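Local coordinates for HutD family protein (PDB 1YLL), which is of unknown function but belongs to the HutD family of two-barrel, cupin-like proteins, possibly linked to histidine utilisation, at residues D[72-75]-D[81-84]; D[86-91]-D[124-129]. All coordinates share one frame; numbering follows the deposited sequence. Where two conformers were deposited one is given.

Contact 1 (D[72-75]-D[81-84]); sequences GMRL and ESAP
Leu-75 and Ser-82 hold each other by two hydrogen bonds. One is an ordinary backbone bond, from Ser-82 N to Leu-75 O at 2.8 Å. The other goes to a side chain: Leu-75 N donates to Ser-82 OG over 2.9 Å, with an angle of 151° at the hydrogen. With chi1 at 68°, Ser-82 OG sits between the backbone N and the carbonyl carbon of its own residue, and from there it also donates to Ala-83 O, 2.9 Å away. The hydroxyl thus accepts on one side and gives on the other, in the place where a backbone carbonyl would usually answer the Leu-75 amide.

The charged pair lies at the surface. Arg-74 runs out with CG anti to its backbone N (chi1 171°) and bends at chi3, presenting the guanidinium edge to Glu-81. NE meets OE1 in the guanidinium plane but well above the carboxylate plane. The modelled separation of Arg-74 NE and Glu-81 OE1, 2.5 Å, is unusually short and Glu-81 was deposited in two conformers, so the fine geometry of this salt bridge is doubtful.

Apolar groups face the other way: Met-73, a selenomethionine, and Leu-75 both pack on Ile-65 in the barrel interior. As strand 80-81 of the hairpin ends, a serine hydroxyl keeps the departing chain bonded to strand 73-77 before Met-73 and Leu-85 pair through their backbones.

Contact 2 (D[86-91]-D[124-129]); sequences RARQAF and LQWLRV
Arg-88 lays its aliphatic stem over one face of the Trp-126 indole. Arg-88 CG stands 3.6 Å from the centroid of the Trp-126 six-membered ring and only 12° off its normal, a CH-pi contact over the face, while Arg-88 CB lies over CD2, on the CG side. The carbonyl oxygen of Arg-88 lies on the same side of the plane, just beyond the rim, 3.4 Å from Trp-126 CD1. At the indole edge, NE1 is hydrogen-bonded to Ser-66 OG, which helps to fix the rotation of the ring. The guanidinium does not stack on this indole: the chain bends at chi3, leaving the two planes 71° apart, and the charged end goes instead to Gln-147 OE1 and to a cation-pi contact with Trp-189. Ala-87 CB lies 4.0 Å above the Arg-88 guanidinium plane, toward its rim.

The contact joins the two beta-barrels of a bicupin-like chain. Residues 86-91 are a loop of the N-terminal barrel, whereas 124-129 belong to strand 120-129 of the C-terminal one, the outermost strand of its sheet within this chain. A type II turn from Arg-86 to Gln-89 shapes the loop, with Arg-88 in its third position at positive phi (61°). Gln-89 OE1 accepts from Arg-86 N, 2.7 Å away, bracing the turn.

Beside this pair along the two segments, Ala-90 CB touches Leu-124 CD2 at 3.9 Å. The second subunit meets both residues: Leu-124 joins a strand of that chain in an antiparallel ladder, and Ala-90 packs on His-136 of the same neighbouring subunit.

Both contacts use the chain that leads from strand 80-81 to strand 91-94, but at different places, and both are partly buried. Contact 1 ties it back to its own barrel, toward the outside, about 18 Å between its centre and that of the chain; contact 2 carries it to the other barrel near the middle of the chain, its centre about 10 Å from the same point. Hydrogen bonds and a surface charge pair dominate contact 1; contact 2 relies on CH-pi and apolar packing, its polar ends served by residues beyond the two segments. Phe-91 bridges them: its CD2 touches Leu-75 CD1 at 3.7 Å, and its CE1 lies 4.0 Å from Ser-82 CB. Subunit packing reaches contact 2 alone.

Contact 1 (D[72-75]-D[81-84])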
loop_
_atom_site.group_PDB
_atom_site.type_symbol
_atom_site.label_atom_id
_atom_site.label_comp_id
_atom_site.label_asym_id
_atom_site.label_seq_id
_atom_site.Cartn_x
_atom_site.Cartn_y
_atom_site.Cartn_z
ATOM N N GLY D 72 -6.993 31.972 -17.078
ATOM C CA GLY D 72 -5.637 31.924 -17.571
ATOM C C GLY D 72 -4.985 33.291 -17.584
ATOM O O GLY D 72 -5.575 34.293 -17.154
HETATM N N MSE D 73 -3.770 33.331 -18.119
HETATM C CA MSE D 73 -2.983 34.555 -18.143
HETATM C C MSE D 73 -2.009 34.552 -19.313
HETATM O O MSE D 73 -1.789 33.552 -19.975
HETATM C CB MSE D 73 -2.165 34.672 -16.841
HETATM C CG MSE D 73 -1.178 33.552 -16.671
HETATM SE SE MSE D 73 -0.093 33.675 -15.025
HETATM C CE MSE D 73 0.901 32.035 -15.249
ATOM N N ARG D 74 -1.449 35.715 -19.578
ATOM C CA ARG D 74 -0.455 35.851 -20.624
ATOM C C ARG D 74 0.685 36.597 -19.948
ATOM O O ARG D 74 0.457 37.652 -19.358
ATOM C CB ARG D 74 -0.988 36.696 -21.801
ATOM C CG ARG D 74 0.115 37.038 -22.815
ATOM C CD ARG D 74 -0.378 37.937 -23.958
ATOM N NE ARG D 74 -0.504 39.358 -23.597
ATOM C CZ ARG D 74 -1.656 40.037 -23.592
ATOM N NH1 ARG D 74 -2.792 39.433 -23.920
ATOM N NH2 ARG D 74 -1.673 41.325 -23.265
ATOM N N LEU D 75 1.897 36.053 -20.009
ATOM C CA LEU D 75 3.040 36.721 -19.405
ATOM C C LEU D 75 3.886 37.418 -20.459
ATOM O O LEU D 75 4.248 36.805 -21.472
ATOM C CB LEU D 75 3.936 35.707 -18.646
ATOM C CG LEU D 75 3.285 35.110 -17.394
ATOM C CD1 LEU D 75 4.232 34.092 -16.765
ATOM C CD2 LEU D 75 2.933 36.231 -16.397
ATOM N N GLU D 81 5.546 38.533 -25.403
ATOM C CA GLU D 81 4.282 38.042 -24.875
ATOM C C GLU D 81 4.213 36.535 -25.089
ATOM O O GLU D 81 4.515 36.039 -26.172
ATOM C CB GLU D 81 3.116 38.716 -25.603
ATOM C CG GLU D 81 3.077 40.231 -25.499
ATOM C CD GLU D 81 2.483 40.727 -24.194
ATOM O OE1 GLU D 81 1.948 39.906 -23.415
ATOM O OE2 GLU D 81 2.548 41.951 -23.944
ATOM N N SER D 82 3.825 35.801 -24.055
ATOM C CA SER D 82 3.715 34.356 -24.165
ATOM C C SER D 82 2.413 33.974 -24.844
ATOM O O SER D 82 1.556 34.808 -25.083
ATOM C CB SER D 82 3.692 33.730 -22.773
ATOM O OG SER D 82 2.488 34.087 -22.097
ATOM N N ALA D 83 2.272 32.693 -25.140
ATOM C CA ALA D 83 1.022 32.213 -25.684
ATOM C C ALA D 83 0.088 32.219 -24.466
ATOM O O ALA D 83 0.553 32.320 -23.324
ATOM C CB ALA D 83 1.183 30.789 -26.208
ATOM N N PRO D 84 -1.232 32.160 -24.685
ATOM C CA PRO D 84 -2.136 32.146 -23.531
ATOM C C PRO D 84 -1.788 30.949 -22.642
ATOM O O PRO D 84 -1.567 29.843 -23.134
ATOM C CB PRO D 84 -3.529 32.030 -24.167
ATOM C CG PRO D 84 -3.240 31.508 -25.589
ATOM C CD PRO D 84 -1.986 32.227 -25.952
HETATM O O HOH W 1 1.056 40.309 -20.550
#

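Contact 2 (D[86-91]-D[124-129])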
loop_
_atom_site.group_PDB
_atom_site.type_symbol
_atom_site.label_atom_id
_atom_site.label_comp_id
_atom_site.label_asym_id
_atom_site.label_seq_id
_atom_site.Cartn_x
_atom_site.Cartn_y
_atom_site.Cartn_z
ATOM N N ARG D 86 -3.010 28.425 -19.834
ATOM C CA ARG D 86 -4.195 27.915 -19.168
ATOM C C ARG D 86 -3.819 26.862 -18.135
ATOM O O ARG D 86 -2.634 26.560 -17.967
ATOM C CB ARG D 86 -5.172 27.368 -20.210
ATOM C CG ARG D 86 -5.543 28.429 -21.262
ATOM C CD ARG D 86 -6.664 27.960 -22.177
ATOM N NE ARG D 86 -6.894 28.894 -23.278
ATOM C CZ ARG D 86 -7.358 30.131 -23.135
ATOM N NH1 ARG D 86 -7.657 30.606 -21.935
ATOM N NH2 ARG D 86 -7.520 30.897 -24.203
ATOM N N ALA D 87 -4.818 26.306 -17.455
ATOM C CA ALA D 87 -4.576 25.307 -16.395
ATOM C C ALA D 87 -3.530 24.239 -16.699
ATOM O O ALA D 87 -3.573 23.556 -17.736
ATOM C CB ALA D 87 -5.888 24.615 -15.997
ATOM N N ARG D 88 -2.590 24.116 -15.762
ATOM C CA ARG D 88 -1.526 23.121 -15.813
ATOM C C ARG D 88 -0.544 23.144 -16.966
ATOM O O ARG D 88 0.034 22.105 -17.320
ATOM C CB ARG D 88 -2.145 21.729 -15.670
ATOM C CG ARG D 88 -2.907 21.575 -14.361
ATOM C CD ARG D 88 -3.666 20.252 -14.320
ATOM N NE ARG D 88 -4.663 20.150 -15.387
ATOM C CZ ARG D 88 -5.928 20.543 -15.276
ATOM N NH1 ARG D 88 -6.378 21.069 -14.146
ATOM N NH2 ARG D 88 -6.751 20.399 -16.302
ATOM N N GLN D 89 -0.334 24.325 -17.544
ATOM C CA GLN D 89 0.621 24.483 -18.628
ATOM C C GLN D 89 1.785 25.209 -17.994
ATOM O O GLN D 89 1.810 26.444 -17.878
ATOM C CB GLN D 89 0.025 25.299 -19.777
ATOM C CG GLN D 89 -1.231 24.663 -20.324
ATOM C CD GLN D 89 -1.770 25.382 -21.546
ATOM O OE1 GLN D 89 -1.941 26.601 -21.549
ATOM N NE2 GLN D 89 -2.044 24.620 -22.595
ATOM N N ALA D 90 2.766 24.434 -17.576
ATOM C CA ALA D 90 3.919 25.026 -16.922
ATOM C C ALA D 90 4.712 25.925 -17.858
ATOM O O ALA D 90 4.899 25.605 -19.014
ATOM C CB ALA D 90 4.817 23.928 -16.377
ATOM N N PHE D 91 5.209 27.019 -17.302
ATOM C CA PHE D 91 5.962 28.016 -18.054
ATOM C C PHE D 91 7.172 28.456 -17.211
ATOM O O PHE D 91 7.038 28.883 -16.072
ATOM C CB PHE D 91 5.028 29.187 -18.323
ATOM C CG PHE D 91 5.661 30.308 -19.104
ATOM C CD1 PHE D 91 5.790 30.224 -20.477
ATOM C CD2 PHE D 91 6.111 31.446 -18.449
ATOM C CE1 PHE D 91 6.372 31.282 -21.201
ATOM C CE2 PHE D 91 6.686 32.498 -19.155
ATOM C CZ PHE D 91 6.813 32.408 -20.535
ATOM N N LEU D 124 9.863 19.217 -13.101
ATOM C CA LEU D 124 8.497 19.526 -12.731
ATOM C C LEU D 124 7.596 18.975 -13.806
ATOM O O LEU D 124 7.800 19.263 -15.004
ATOM C CB LEU D 124 8.299 21.045 -12.597
ATOM C CG LEU D 124 6.876 21.479 -12.202
ATOM C CD1 LEU D 124 6.944 22.790 -11.360
ATOM C CD2 LEU D 124 5.938 21.656 -13.431
ATOM N N GLN D 125 6.591 18.191 -13.397
ATOM C CA GLN D 125 5.681 17.623 -14.387
ATOM C C GLN D 125 4.262 17.409 -13.858
ATOM O O GLN D 125 4.086 16.852 -12.794
ATOM C CB GLN D 125 6.214 16.260 -14.869
ATOM C CG GLN D 125 5.313 15.606 -15.930
ATOM C CD GLN D 125 5.874 14.374 -16.554
ATOM O OE1 GLN D 125 6.812 13.785 -16.048
ATOM N NE2 GLN D 125 5.286 13.963 -17.688
ATOM N N TRP D 126 3.269 17.870 -14.612
ATOM C CA TRP D 126 1.860 17.643 -14.253
ATOM C C TRP D 126 1.501 16.251 -14.739
ATOM O O TRP D 126 1.787 15.905 -15.876
ATOM C CB TRP D 126 0.972 18.681 -14.957
ATOM C CG TRP D 126 0.989 19.971 -14.234
ATOM C CD1 TRP D 126 1.768 21.089 -14.530
ATOM C CD2 TRP D 126 0.246 20.307 -13.071
ATOM N NE1 TRP D 126 1.527 22.072 -13.632
ATOM C CE2 TRP D 126 0.607 21.632 -12.713
ATOM C CE3 TRP D 126 -0.687 19.626 -12.286
ATOM C CZ2 TRP D 126 0.060 22.280 -11.603
ATOM C CZ3 TRP D 126 -1.228 20.268 -11.186
ATOM C CH2 TRP D 126 -0.860 21.577 -10.853
ATOM N N LEU D 127 0.906 15.453 -13.842
ATOM C CA LEU D 127 0.517 14.074 -14.150
ATOM C C LEU D 127 -0.952 13.876 -13.807
ATOM O O LEU D 127 -1.398 14.305 -12.756
ATOM C CB LEU D 127 1.359 13.135 -13.297
ATOM C CG LEU D 127 2.877 13.200 -13.540
ATOM C CD1 LEU D 127 3.630 12.531 -12.382
ATOM C CD2 LEU D 127 3.198 12.550 -14.859
ATOM N N ARG D 128 -1.707 13.207 -14.692
ATOM C CA ARG D 128 -3.119 12.956 -14.380
ATOM C C ARG D 128 -3.156 11.516 -13.899
ATOM O O ARG D 128 -2.842 10.597 -14.669
ATOM C CB ARG D 128 -4.013 13.091 -15.608
ATOM C CG ARG D 128 -5.511 13.070 -15.256
ATOM C CD ARG D 128 -6.378 13.338 -16.489
ATOM N NE ARG D 128 -7.778 13.599 -16.145
ATOM C CZ ARG D 128 -8.787 12.773 -16.408
ATOM N NH1 ARG D 128 -10.024 13.108 -16.064
ATOM N NH2 ARG D 128 -8.558 11.609 -17.006
ATOM N N VAL D 129 -3.509 11.334 -12.634
ATOM C CA VAL D 129 -3.573 10.004 -12.041
ATOM C C VAL D 129 -4.945 9.394 -12.360
ATOM O O VAL D 129 -5.963 9.833 -11.846
ATOM C CB VAL D 129 -3.369 10.058 -10.511
ATOM C CG1 VAL D 129 -3.391 8.638 -9.951
ATOM C CG2 VAL D 129 -2.028 10.707 -10.172
#